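Local structure of reticulocyte binding protein (Streptococcus agalactiae COH1, 3FAW) at residues T704-K709 and T741-K745; V566-A572 and Q612-H618; V719-T723 and V762-Y768. The protein is a cell-wall pullulanase that probably hydrolyses alpha-1,6-glucosidic linkages in branched alpha-glucans such as pullulan and glycogen. All coordinates share one frame; numbering follows the deposited sequence.

All three contacts are largely buried. Contact 2 is the most central, a parallel strand pair in the wall of the catalytic barrel, held by backbone hydrogen bonds and by aromatic and aliphatic packing. Contact 1 lies farther out, where the loop after helix 685-703 meets the end of strand 736-742 in the C-terminal domain; its chemistry is mostly polar, with an exposed rim at Ser744. Contact 3, the most peripheral, joins edge strand 720-721 and the residues after it to the end of edge strand 760-763 and the short helix that follows. Contacts 1 and 3 reach neighbouring strands of one sheet, and Val719 touches Lys709 and Thr741. Gln612 of contact 2 bonds to backbone atoms of Ala706 and Lys709.

Contact 1 (T704-K709 and T741-K745); sequences TDAFRK and TIDSK
Asp705 and Ser744 face each other where a 3-10 turn, residues 705-707, meets the end of strand 736-742 in the C-terminal beta domain. The Asp705 side chain leaves CB with CG between the backbone N and the carbonyl carbon (chi1 64°), which swings the carboxylate toward residues 743-744. CG comes to rest beside the Ser744 hydroxyl. Beyond it, OD1 accepts the backbone N of Ser744 at 3.0 Å and lies 3.2 Å from CB of Asp743, while OD2 takes the Ser744 OG proton at 2.7 Å. Both oxygens use their syn lone pairs, so one residue grips the carboxylate twice and fixes its rotation. The Asp743 carboxylate, its plane turned 70° from that of Asp705, is served separately: Thr704 OG1 donates to Asp743 OD2 at 2.9 Å, meeting it on the anti side. The same hydroxyl accepts from Ala706 N, an ST turn that starts the 3-10 segment, so both roles of the threonine oxygen are engaged. These donors probably ease the proximity of the two acids.

On strand 736-742 itself, Thr741 meets Ala706 and Phe707. Its CG2 packs 3.7 Å from Ala706 CB and also touches the Phe707 ring. Gln612 NE2 is a second donor to the Ala706 carbonyl, and Thr741 OG1 reaches Ala706 O at 2.7 Å, tilted 26° from the carbonyl plane.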
ATOM      1  N   THR A 704      19.995 -17.147 -11.567  1.00 15.57           N
ATOM      2  CA  THR A 704      20.696 -17.930 -10.543  1.00 16.03           C
ATOM      3  C   THR A 704      20.174 -17.655  -9.131  1.00 16.25           C
ATOM      4  O   THR A 704      19.976 -16.499  -8.745  1.00 16.47           O
ATOM      5  CB  THR A 704      22.221 -17.641 -10.578  1.00 15.31           C
ATOM      6  OG1 THR A 704      22.868 -18.290  -9.478  1.00 15.75           O
ATOM      7  CG2 THR A 704      22.492 -16.144 -10.500  1.00 15.17           C
ATOM      8  N   ASP A 705      19.986 -18.723  -8.355  1.00 16.23           N
ATOM      9  CA  ASP A 705      19.549 -18.597  -6.959  1.00 15.60           C
ATOM     10  C   ASP A 705      20.650 -18.107  -6.004  1.00 14.84           C
ATOM     11  O   ASP A 705      20.416 -17.992  -4.795  1.00 14.60           O
ATOM     12  CB  ASP A 705      18.909 -19.901  -6.450  1.00 15.13           C
ATOM     13  CG  ASP A 705      19.878 -21.077  -6.410  1.00 17.79           C
ATOM     14  OD1 ASP A 705      21.063 -20.892  -6.062  1.00 16.46           O
ATOM     15  OD2 ASP A 705      19.433 -22.206  -6.708  1.00 18.17           O
ATOM     16  N   ALA A 706      21.837 -17.811  -6.539  1.00 13.74           N
ATOM     17  CA  ALA A 706      22.888 -17.135  -5.772  1.00 13.39           C
ATOM     18  C   ALA A 706      22.404 -15.815  -5.167  1.00 12.85           C
ATOM     19  O   ALA A 706      22.868 -15.418  -4.101  1.00 12.22           O
ATOM     20  CB  ALA A 706      24.109 -16.880  -6.644  1.00 13.78           C
ATOM     21  N   PHE A 707      21.485 -15.139  -5.855  1.00 13.29           N
ATOM     22  CA  PHE A 707      20.947 -13.857  -5.391  1.00 14.66           C
ATOM     23  C   PHE A 707      19.572 -14.005  -4.718  1.00 16.13           C
ATOM     24  O   PHE A 707      18.955 -13.008  -4.339  1.00 17.11           O
ATOM     25  CB  PHE A 707      20.841 -12.877  -6.566  1.00 14.93           C
ATOM     26  CG  PHE A 707      22.152 -12.625  -7.276  1.00 13.87           C
ATOM     27  CD1 PHE A 707      23.209 -12.009  -6.615  1.00 15.80           C
ATOM     28  CD2 PHE A 707      22.320 -12.988  -8.609  1.00 12.21           C
ATOM     29  CE1 PHE A 707      24.417 -11.773  -7.264  1.00 16.12           C
ATOM     30  CE2 PHE A 707      23.526 -12.753  -9.267  1.00 11.50           C
ATOM     31  CZ  PHE A 707      24.573 -12.145  -8.597  1.00 13.11           C
ATOM     32  N   ARG A 708      19.108 -15.248  -4.562  1.00 16.44           N
ATOM     33  CA  ARG A 708      17.737 -15.535  -4.128  1.00 16.72           C
ATOM     34  C   ARG A 708      17.692 -16.744  -3.193  1.00 16.70           C
ATOM     35  O   ARG A 708      16.915 -17.678  -3.419  1.00 17.44           O
ATOM     36  CB  ARG A 708      16.858 -15.830  -5.344  1.00 17.12           C
ATOM     37  CG  ARG A 708      16.638 -14.665  -6.298  1.00 17.20           C
ATOM     38  CD  ARG A 708      16.672 -15.141  -7.728  1.00 18.99           C
ATOM     39  NE  ARG A 708      15.842 -16.326  -7.916  1.00 21.65           N
ATOM     40  CZ  ARG A 708      16.010 -17.238  -8.870  1.00 18.73           C
ATOM     41  NH1 ARG A 708      16.985 -17.132  -9.763  1.00 19.75           N
ATOM     42  NH2 ARG A 708      15.187 -18.269  -8.930  1.00 20.55           N
ATOM     43  N   LYS A 709      18.516 -16.720  -2.149  1.00 15.81           N
ATOM     44  CA  LYS A 709      18.585 -17.832  -1.193  1.00 16.30           C
ATOM     45  C   LYS A 709      17.365 -17.874  -0.269  1.00 16.78           C
ATOM     46  O   LYS A 709      16.710 -16.856  -0.032  1.00 15.21           O
ATOM     47  CB  LYS A 709      19.873 -17.764  -0.368  1.00 16.43           C
ATOM     48  CG  LYS A 709      21.113 -18.056  -1.182  1.00 18.36           C
ATOM     49  CD  LYS A 709      22.384 -17.686  -0.437  1.00 21.47           C
ATOM     50  CE  LYS A 709      23.603 -17.829  -1.338  1.00 21.64           C
ATOM     51  NZ  LYS A 709      23.685 -19.182  -1.951  1.00 18.90           N
ATOM     52  N   THR A 741      28.857 -14.531  -3.715  1.00 18.52           N
ATOM     53  CA  THR A 741      27.814 -15.500  -3.415  1.00 18.91           C
ATOM     54  C   THR A 741      27.981 -16.723  -4.319  1.00 20.30           C
ATOM     55  O   THR A 741      28.622 -16.650  -5.370  1.00 19.85           O
ATOM     56  CB  THR A 741      26.397 -14.888  -3.562  1.00 19.16           C
ATOM     57  OG1 THR A 741      25.412 -15.888  -3.279  1.00 19.68           O
ATOM     58  CG2 THR A 741      26.176 -14.326  -4.965  1.00 15.06           C
ATOM     59  N   ILE A 742      27.415 -17.844  -3.885  1.00 21.14           N
ATOM     60  CA  ILE A 742      27.518 -19.116  -4.599  1.00 21.87           C
ATOM     61  C   ILE A 742      26.113 -19.690  -4.726  1.00 22.57           C
ATOM     62  O   ILE A 742      25.319 -19.591  -3.789  1.00 22.39           O
ATOM     63  CB  ILE A 742      28.408 -20.133  -3.831  1.00 22.49           C
ATOM     64  CG1 ILE A 742      29.663 -19.454  -3.263  1.00 23.32           C
ATOM     65  CG2 ILE A 742      28.787 -21.296  -4.739  1.00 22.02           C
ATOM     66  CD1 ILE A 742      30.541 -20.369  -2.426  1.00 23.11           C
ATOM     67  N   ASP A 743      25.793 -20.278  -5.874  1.00 22.91           N
ATOM     68  CA  ASP A 743      24.460 -20.859  -6.065  1.00 23.21           C
ATOM     69  C   ASP A 743      24.458 -22.369  -5.811  1.00 23.40           C
ATOM     70  O   ASP A 743      25.504 -22.961  -5.520  1.00 21.70           O
ATOM     71  CB  ASP A 743      23.880 -20.489  -7.442  1.00 23.55           C
ATOM     72  CG  ASP A 743      24.544 -21.211  -8.597  1.00 24.12           C
ATOM     73  OD1 ASP A 743      25.439 -22.051  -8.372  1.00 26.98           O
ATOM     74  OD2 ASP A 743      24.151 -20.929  -9.750  1.00 25.27           O
ATOM     75  N   SER A 744      23.277 -22.974  -5.914  1.00 24.10           N
ATOM     76  CA  SER A 744      23.087 -24.402  -5.635  1.00 24.25           C
ATOM     77  C   SER A 744      23.900 -25.331  -6.550  1.00 24.89           C
ATOM     78  O   SER A 744      24.188 -26.468  -6.178  1.00 24.08           O
ATOM     79  CB  SER A 744      21.598 -24.760  -5.719  1.00 23.99           C
ATOM     80  OG  SER A 744      21.040 -24.347  -6.956  1.00 24.64           O
ATOM     81  N   LYS A 745      24.261 -24.849  -7.736  1.00 25.97           N
ATOM     82  CA  LYS A 745      25.133 -25.601  -8.645  1.00 27.49           C
ATOM     83  C   LYS A 745      26.606 -25.346  -8.320  1.00 26.81           C
ATOM     84  O   LYS A 745      27.482 -26.098  -8.755  1.00 27.61           O
ATOM     85  CB  LYS A 745      24.894 -25.193 -10.095  1.00 27.88           C
ATOM     86  CG  LYS A 745      23.439 -25.121 -10.542  1.00 29.93           C
ATOM     87  CD  LYS A 745      23.307 -24.571 -11.970  1.00 30.98           C
ATOM     88  CE  LYS A 745      24.543 -24.842 -12.848  1.00 32.96           C
ATOM     89  NZ  LYS A 745      24.358 -24.373 -14.255  1.00 33.21           N
TER

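Contact 2 (V566-A572 and Q612-H618); sequences VVQYIAA and QGTAFIH
Strands 566-568 and 614-618 are parallel neighbours, the seventh and eighth strands of the TIM barrel, and Val567 and Gln568 lie level with Thr614 and Ala615. Three backbone bonds stitch them together: Thr614 N to Val566 O, Gln568 N to Thr614 O at 2.7 Å, and Phe616 N to Gln568 O, the least straight of the three. The Gln568 side chain folds back toward Gln612, which precedes strand 614-618. CG stands beside the backbone N (chi1 -53°) and the chain bends again at chi2, bringing NE2 to 3.0 Å from Gln612 O, which lies close to the amide plane. The same nitrogen also donates to Asn550 O, so both of its hydrogens are probably in use.

In an alpha-amylase-type barrel the active site is formed at the C-terminal ends of the strands, and toward that end the two segments part. Water 1 takes over from direct pairing, accepting from Ile570 N and donating to Phe616 O at 2.7 Å. Side-chain packing accompanies it. Phe616 extends its ring alongside residues 567-572, its CG opposite the backbone N (chi1 -176°): CB lies 3.7 Å from Val567 CG1, CD2 3.7 Å from Tyr569 CB, and CE2 near Ala572 CB. Ala571 O approaches the ring at its edge, in plane, 3.6 Å from Phe616 CE2. Phe516 stacks edge-to-face with both Phe616 and Tyr569, while Tyr569 OH bonds to Arg521. Farther along the strand, the imidazole of His618 lies against the backbone of Ala572, whose carbonyl carbon sits over one face toward the rim, 3.2 Å from His618 CD2.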
ATOM      1  N   VAL A 566      12.222  -9.307   4.110  1.00 11.83           N
ATOM      2  CA  VAL A 566      12.784  -8.027   3.696  1.00 12.03           C
ATOM      3  C   VAL A 566      12.459  -7.693   2.240  1.00 11.72           C
ATOM      4  O   VAL A 566      12.752  -8.473   1.332  1.00  9.15           O
ATOM      5  CB  VAL A 566      14.318  -8.037   3.860  1.00 12.47           C
ATOM      6  CG1 VAL A 566      14.908  -6.687   3.484  1.00 12.58           C
ATOM      7  CG2 VAL A 566      14.693  -8.405   5.285  1.00 11.44           C
ATOM      8  N   VAL A 567      11.849  -6.527   2.034  1.00 12.15           N
ATOM      9  CA  VAL A 567      11.667  -5.969   0.702  1.00 11.95           C
ATOM     10  C   VAL A 567      12.757  -4.916   0.472  1.00 13.00           C
ATOM     11  O   VAL A 567      12.747  -3.858   1.106  1.00 14.04           O
ATOM     12  CB  VAL A 567      10.273  -5.331   0.533  1.00 12.56           C
ATOM     13  CG1 VAL A 567      10.063  -4.892  -0.909  1.00 11.17           C
ATOM     14  CG2 VAL A 567       9.175  -6.304   0.966  1.00 10.24           C
ATOM     15  N   GLN A 568      13.695  -5.222  -0.424  1.00 12.48           N
ATOM     16  CA  GLN A 568      14.840  -4.343  -0.705  1.00 12.23           C
ATOM     17  C   GLN A 568      14.458  -3.274  -1.726  1.00 12.20           C
ATOM     18  O   GLN A 568      14.009  -3.593  -2.831  1.00  9.83           O
ATOM     19  CB  GLN A 568      16.023  -5.146  -1.258  1.00 13.16           C
ATOM     20  CG  GLN A 568      16.467  -6.344  -0.413  1.00 11.84           C
ATOM     21  CD  GLN A 568      17.315  -5.959   0.793  1.00 12.17           C
ATOM     22  OE1 GLN A 568      17.181  -4.870   1.344  1.00 11.51           O
ATOM     23  NE2 GLN A 568      18.186  -6.869   1.213  1.00 11.09           N
ATOM     24  N   TYR A 569      14.642  -2.008  -1.357  1.00 11.80           N
ATOM     25  CA  TYR A 569      14.335  -0.903  -2.259  1.00 10.90           C
ATOM     26  C   TYR A 569      15.157   0.346  -1.965  1.00 10.79           C
ATOM     27  O   TYR A 569      15.677   0.524  -0.854  1.00 11.06           O
ATOM     28  CB  TYR A 569      12.839  -0.571  -2.221  1.00 10.63           C
ATOM     29  CG  TYR A 569      12.370   0.351  -1.103  1.00 10.99           C
ATOM     30  CD1 TYR A 569      12.733   0.133   0.226  1.00 11.12           C
ATOM     31  CD2 TYR A 569      11.516   1.413  -1.379  1.00 10.00           C
ATOM     32  CE1 TYR A 569      12.272   0.972   1.247  1.00  8.77           C
ATOM     33  CE2 TYR A 569      11.052   2.246  -0.376  1.00 10.95           C
ATOM     34  CZ  TYR A 569      11.427   2.024   0.935  1.00 12.22           C
ATOM     35  OH  TYR A 569      10.954   2.862   1.924  1.00  9.66           O
ATOM     36  N   ILE A 570      15.271   1.196  -2.978  1.00  8.53           N
ATOM     37  CA  ILE A 570      15.877   2.522  -2.822  1.00  8.40           C
ATOM     38  C   ILE A 570      14.980   3.658  -3.341  1.00  9.54           C
ATOM     39  O   ILE A 570      15.290   4.831  -3.138  1.00 10.43           O
ATOM     40  CB  ILE A 570      17.282   2.594  -3.468  1.00  7.19           C
ATOM     41  CG1 ILE A 570      17.257   2.108  -4.926  1.00  9.50           C
ATOM     42  CG2 ILE A 570      18.275   1.790  -2.636  1.00  3.62           C
ATOM     43  CD1 ILE A 570      18.587   2.242  -5.649  1.00  6.87           C
ATOM     44  N   ALA A 571      13.865   3.316  -3.984  1.00 10.21           N
ATOM     45  CA  ALA A 571      12.889   4.322  -4.420  1.00 10.32           C
ATOM     46  C   ALA A 571      11.485   3.736  -4.536  1.00 11.13           C
ATOM     47  O   ALA A 571      11.304   2.519  -4.607  1.00 10.62           O
ATOM     48  CB  ALA A 571      13.308   4.927  -5.735  1.00  8.95           C
ATOM     49  N   ALA A 572      10.501   4.628  -4.558  1.00 11.58           N
ATOM     50  CA  ALA A 572       9.093   4.266  -4.701  1.00 11.26           C
ATOM     51  C   ALA A 572       8.323   5.511  -5.127  1.00 10.89           C
ATOM     52  O   ALA A 572       8.923   6.554  -5.363  1.00 10.03           O
ATOM     53  CB  ALA A 572       8.548   3.722  -3.399  1.00 10.59           C
ATOM     54  N   GLN A 612      20.057 -10.160  -1.278  1.00 12.40           N
ATOM     55  CA  GLN A 612      19.096 -11.197  -0.886  1.00 11.51           C
ATOM     56  C   GLN A 612      17.740 -10.576  -0.553  1.00 11.11           C
ATOM     57  O   GLN A 612      17.636  -9.369  -0.331  1.00 10.88           O
ATOM     58  CB  GLN A 612      19.606 -11.990   0.321  1.00 11.24           C
ATOM     59  CG  GLN A 612      20.962 -12.665   0.119  1.00 11.93           C
ATOM     60  CD  GLN A 612      20.947 -13.692  -0.989  1.00  9.03           C
ATOM     61  OE1 GLN A 612      20.030 -14.506  -1.078  1.00 11.18           O
ATOM     62  NE2 GLN A 612      21.972 -13.665  -1.840  1.00 10.87           N
ATOM     63  N   GLY A 613      16.706 -11.416  -0.523  1.00 11.89           N
ATOM     64  CA  GLY A 613      15.349 -10.984  -0.187  1.00 11.07           C
ATOM     65  C   GLY A 613      14.509 -10.708  -1.415  1.00 11.26           C
ATOM     66  O   GLY A 613      14.798 -11.214  -2.492  1.00 11.74           O
ATOM     67  N   THR A 614      13.458  -9.907  -1.243  1.00 13.03           N
ATOM     68  CA  THR A 614      12.560  -9.539  -2.344  1.00 12.65           C
ATOM     69  C   THR A 614      12.993  -8.201  -2.953  1.00 13.60           C
ATOM     70  O   THR A 614      13.120  -7.201  -2.241  1.00 13.10           O
ATOM     71  CB  THR A 614      11.095  -9.445  -1.863  1.00 12.96           C
ATOM     72  OG1 THR A 614      10.646 -10.739  -1.439  1.00 10.56           O
ATOM     73  CG2 THR A 614      10.173  -8.940  -2.979  1.00 11.92           C
ATOM     74  N   ALA A 615      13.217  -8.192  -4.268  1.00 13.38           N
ATOM     75  CA  ALA A 615      13.674  -6.997  -4.975  1.00 13.56           C
ATOM     76  C   ALA A 615      12.487  -6.146  -5.417  1.00 14.00           C
ATOM     77  O   ALA A 615      11.521  -6.662  -5.976  1.00 14.47           O
ATOM     78  CB  ALA A 615      14.532  -7.382  -6.176  1.00 13.27           C
ATOM     79  N   PHE A 616      12.576  -4.844  -5.159  1.00 13.50           N
ATOM     80  CA  PHE A 616      11.512  -3.887  -5.476  1.00 12.91           C
ATOM     81  C   PHE A 616      12.070  -2.756  -6.344  1.00 13.39           C
ATOM     82  O   PHE A 616      13.093  -2.165  -6.006  1.00 11.51           O
ATOM     83  CB  PHE A 616      10.945  -3.315  -4.174  1.00 13.75           C
ATOM     84  CG  PHE A 616       9.781  -2.379  -4.358  1.00 14.91           C
ATOM     85  CD1 PHE A 616       8.479  -2.864  -4.372  1.00 15.00           C
ATOM     86  CD2 PHE A 616       9.983  -1.008  -4.478  1.00 13.07           C
ATOM     87  CE1 PHE A 616       7.405  -2.005  -4.518  1.00 14.27           C
ATOM     88  CE2 PHE A 616       8.913  -0.144  -4.633  1.00 14.14           C
ATOM     89  CZ  PHE A 616       7.621  -0.643  -4.647  1.00 15.28           C
ATOM     90  N   ILE A 617      11.386  -2.463  -7.451  1.00 12.92           N
ATOM     91  CA  ILE A 617      11.781  -1.399  -8.370  1.00 12.81           C
ATOM     92  C   ILE A 617      10.618  -0.429  -8.578  1.00 12.35           C
ATOM     93  O   ILE A 617       9.500  -0.847  -8.878  1.00 13.10           O
ATOM     94  CB  ILE A 617      12.215  -1.977  -9.745  1.00 12.94           C
ATOM     95  CG1 ILE A 617      13.436  -2.896  -9.593  1.00 14.24           C
ATOM     96  CG2 ILE A 617      12.514  -0.859 -10.740  1.00 14.76           C
ATOM     97  CD1 ILE A 617      14.708  -2.193  -9.139  1.00 13.04           C
ATOM     98  N   HIS A 618      10.881   0.864  -8.407  1.00 11.86           N
ATOM     99  CA  HIS A 618       9.892   1.904  -8.701  1.00 11.79           C
ATOM    100  C   HIS A 618       9.796   2.118 -10.208  1.00 11.32           C
ATOM    101  O   HIS A 618      10.815   2.176 -10.889  1.00 13.28           O
ATOM    102  CB  HIS A 618      10.286   3.214  -8.008  1.00 12.18           C
ATOM    103  CG  HIS A 618       9.388   4.373  -8.329  1.00 10.80           C
ATOM    104  ND1 HIS A 618       9.663   5.605  -8.815  1.00 14.22           N
ATOM    105  CD2 HIS A 618       8.025   4.338  -8.133  1.00 11.97           C
ATOM    106  CE1 HIS A 618       8.472   6.283  -8.910  1.00 13.37           C
ATOM    107  NE2 HIS A 618       7.499   5.494  -8.495  1.00 14.20           N
TER
HETATM  108  O   HOH W   1      14.235   0.187  -5.415  1.00  5.57           O

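Contact 3 (V719-T723 and V762-Y768); sequences VSLIT and VLLGEKY
The phenol of Tyr768 reaches across to residues 720-722, where Ser720 and Ile722 hold it from different directions. Ser720 OG lies in the ring plane at its edge and shares a hydrogen bond of 2.8 Å with Tyr768 OH, a pair in which either hydroxyl could donate. Over one face sits Ile722: its CG1 is 3.7 Å from the ring centroid and only 7° off the normal, an almost centred CH-pi contact. The CG of Lys767 rests against the opposite face, nearer the rim, so the ring is sandwiched between two aliphatic chains.

The same torsion (chi1 -63°) that sets CG1 of Ile722 over the ring leaves CG2 anti to the backbone N, facing the end of strand 760-763, 3.9 Å from Leu764 CD2 and also close to Val762 CG1. Thr723 continues this apolar seam, its CG2 3.9 Å from the same Val762 methyl, while its hydroxyl bonds instead to Ala738 N. Water 2 donates to Leu763 O and, weakly, to Ile722 O.

The tyrosine is positioned by a short, weakly bonded helix, with Tyr768 N donating to Leu764 O. Strand 720-721 edges a five-stranded sheet, paired with 736-742, whereas strand 760-763 pairs with 800-803 in a separate three-stranded sheet; the contact thus bridges two sheet edges of the C-terminal beta domain, while Leu721, on the side away from Tyr768, packs on Phe548 of helix 544-551, from the barrel part of the chain.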
ATOM      1  N   VAL A 719      27.309 -16.419   1.436  1.00 17.47           N
ATOM      2  CA  VAL A 719      27.555 -15.046   1.003  1.00 16.16           C
ATOM      3  C   VAL A 719      28.591 -14.417   1.933  1.00 16.68           C
ATOM      4  O   VAL A 719      28.364 -14.315   3.141  1.00 13.83           O
ATOM      5  CB  VAL A 719      26.264 -14.205   1.000  1.00 16.36           C
ATOM      6  CG1 VAL A 719      26.544 -12.801   0.475  1.00 14.68           C
ATOM      7  CG2 VAL A 719      25.186 -14.887   0.159  1.00 13.14           C
ATOM      8  N   SER A 720      29.719 -13.997   1.358  1.00 18.10           N
ATOM      9  CA  SER A 720      30.869 -13.516   2.129  1.00 18.29           C
ATOM     10  C   SER A 720      31.363 -12.143   1.664  1.00 17.57           C
ATOM     11  O   SER A 720      31.130 -11.730   0.526  1.00 16.35           O
ATOM     12  CB  SER A 720      32.006 -14.544   2.075  1.00 19.11           C
ATOM     13  OG  SER A 720      32.324 -14.908   0.742  1.00 20.79           O
ATOM     14  N   LEU A 721      32.043 -11.443   2.570  1.00 17.86           N
ATOM     15  CA  LEU A 721      32.512 -10.080   2.327  1.00 16.99           C
ATOM     16  C   LEU A 721      33.962 -10.087   1.848  1.00 17.73           C
ATOM     17  O   LEU A 721      34.869 -10.444   2.603  1.00 17.90           O
ATOM     18  CB  LEU A 721      32.386  -9.250   3.607  1.00 17.05           C
ATOM     19  CG  LEU A 721      32.774  -7.771   3.527  1.00 15.91           C
ATOM     20  CD1 LEU A 721      31.872  -7.019   2.548  1.00 17.30           C
ATOM     21  CD2 LEU A 721      32.716  -7.141   4.906  1.00 15.39           C
ATOM     22  N   ILE A 722      34.177  -9.693   0.596  1.00 16.92           N
ATOM     23  CA  ILE A 722      35.526  -9.637   0.031  1.00 16.79           C
ATOM     24  C   ILE A 722      36.297  -8.447   0.615  1.00 17.90           C
ATOM     25  O   ILE A 722      37.426  -8.595   1.083  1.00 18.57           O
ATOM     26  CB  ILE A 722      35.498  -9.532  -1.509  1.00 16.64           C
ATOM     27  CG1 ILE A 722      34.858 -10.781  -2.120  1.00 14.07           C
ATOM     28  CG2 ILE A 722      36.914  -9.339  -2.050  1.00 17.88           C
ATOM     29  CD1 ILE A 722      34.594 -10.670  -3.611  1.00 13.44           C
ATOM     30  N   THR A 723      35.671  -7.276   0.593  1.00 17.20           N
ATOM     31  CA  THR A 723      36.265  -6.072   1.161  1.00 17.86           C
ATOM     32  C   THR A 723      36.043  -5.989   2.672  1.00 17.60           C
ATOM     33  O   THR A 723      35.242  -5.180   3.148  1.00 17.39           O
ATOM     34  CB  THR A 723      35.690  -4.803   0.502  1.00 17.97           C
ATOM     35  OG1 THR A 723      34.267  -4.790   0.660  1.00 15.37           O
ATOM     36  CG2 THR A 723      36.038  -4.761  -0.982  1.00 19.20           C
ATOM     37  N   VAL A 762      40.886  -3.308  -5.486  1.00 17.60           N
ATOM     38  CA  VAL A 762      40.264  -4.247  -4.550  1.00 16.98           C
ATOM     39  C   VAL A 762      41.133  -5.499  -4.410  1.00 17.30           C
ATOM     40  O   VAL A 762      41.339  -6.231  -5.379  1.00 17.49           O
ATOM     41  CB  VAL A 762      38.851  -4.654  -5.017  1.00 17.14           C
ATOM     42  CG1 VAL A 762      38.248  -5.689  -4.075  1.00 16.77           C
ATOM     43  CG2 VAL A 762      37.945  -3.431  -5.103  1.00 17.96           C
ATOM     44  N   LEU A 763      41.634  -5.741  -3.199  1.00 17.35           N
ATOM     45  CA  LEU A 763      42.500  -6.891  -2.924  1.00 17.03           C
ATOM     46  C   LEU A 763      41.694  -8.197  -2.848  1.00 16.04           C
ATOM     47  O   LEU A 763      40.648  -8.253  -2.205  1.00 15.50           O
ATOM     48  CB  LEU A 763      43.267  -6.659  -1.617  1.00 16.37           C
ATOM     49  CG  LEU A 763      44.269  -7.716  -1.146  1.00 17.65           C
ATOM     50  CD1 LEU A 763      45.340  -8.007  -2.198  1.00 16.38           C
ATOM     51  CD2 LEU A 763      44.909  -7.257   0.153  1.00 19.71           C
ATOM     52  N   LEU A 764      42.185  -9.237  -3.520  1.00 16.50           N
ATOM     53  CA  LEU A 764      41.564 -10.566  -3.481  1.00 16.73           C
ATOM     54  C   LEU A 764      42.377 -11.532  -2.620  1.00 17.22           C
ATOM     55  O   LEU A 764      41.814 -12.282  -1.821  1.00 16.50           O
ATOM     56  CB  LEU A 764      41.398 -11.129  -4.899  1.00 16.07           C
ATOM     57  CG  LEU A 764      40.508 -10.305  -5.836  1.00 16.43           C
ATOM     58  CD1 LEU A 764      40.377 -10.973  -7.206  1.00 14.07           C
ATOM     59  CD2 LEU A 764      39.138 -10.075  -5.223  1.00 12.78           C
ATOM     60  N   GLY A 765      43.700 -11.510  -2.783  1.00 17.39           N
ATOM     61  CA  GLY A 765      44.588 -12.363  -1.993  1.00 18.78           C
ATOM     62  C   GLY A 765      44.373 -13.835  -2.300  1.00 20.08           C
ATOM     63  O   GLY A 765      43.699 -14.180  -3.271  1.00 19.17           O
ATOM     64  N   GLU A 766      44.935 -14.705  -1.465  1.00 21.00           N
ATOM     65  CA  GLU A 766      44.812 -16.149  -1.674  1.00 23.19           C
ATOM     66  C   GLU A 766      43.375 -16.652  -1.528  1.00 23.03           C
ATOM     67  O   GLU A 766      43.013 -17.667  -2.128  1.00 22.76           O
ATOM     68  CB  GLU A 766      45.739 -16.924  -0.722  1.00 24.86           C
ATOM     69  CG  GLU A 766      47.207 -16.891  -1.128  1.00 26.32           C
ATOM     70  CD  GLU A 766      47.471 -17.664  -2.408  1.00 30.50           C
ATOM     71  OE1 GLU A 766      47.264 -18.898  -2.411  1.00 31.89           O
ATOM     72  OE2 GLU A 766      47.881 -17.038  -3.411  1.00 31.03           O
ATOM     73  N   LYS A 767      42.564 -15.948  -0.742  1.00 23.42           N
ATOM     74  CA  LYS A 767      41.180 -16.359  -0.496  1.00 24.42           C
ATOM     75  C   LYS A 767      40.271 -16.213  -1.721  1.00 24.28           C
ATOM     76  O   LYS A 767      39.440 -17.089  -1.978  1.00 24.18           O
ATOM     77  CB  LYS A 767      40.582 -15.585   0.687  1.00 24.48           C
ATOM     78  CG  LYS A 767      39.177 -16.046   1.060  1.00 25.76           C
ATOM     79  CD  LYS A 767      38.778 -15.592   2.457  1.00 27.87           C
ATOM     80  CE  LYS A 767      37.323 -15.936   2.760  1.00 31.34           C
ATOM     81  NZ  LYS A 767      36.999 -17.366   2.504  1.00 34.26           N
ATOM     82  N   TYR A 768      40.426 -15.117  -2.466  1.00 23.21           N
ATOM     83  CA  TYR A 768      39.550 -14.826  -3.615  1.00 22.47           C
ATOM     84  C   TYR A 768      40.272 -14.779  -4.972  1.00 23.13           C
ATOM     85  O   TYR A 768      39.705 -14.296  -5.957  1.00 22.14           O
ATOM     86  CB  TYR A 768      38.787 -13.515  -3.367  1.00 21.07           C
ATOM     87  CG  TYR A 768      37.772 -13.620  -2.247  1.00 19.65           C
ATOM     88  CD1 TYR A 768      36.587 -14.334  -2.424  1.00 17.88           C
ATOM     89  CD2 TYR A 768      37.992 -13.014  -1.012  1.00 17.74           C
ATOM     90  CE1 TYR A 768      35.648 -14.442  -1.400  1.00 16.73           C
ATOM     91  CE2 TYR A 768      37.059 -13.117   0.021  1.00 16.66           C
ATOM     92  CZ  TYR A 768      35.891 -13.834  -0.181  1.00 17.06           C
ATOM     93  OH  TYR A 768      34.965 -13.944   0.830  1.00 20.27           O
TER
HETATM   94  O   HOH W   2      39.404  -6.236  -0.367  1.00 22.24           O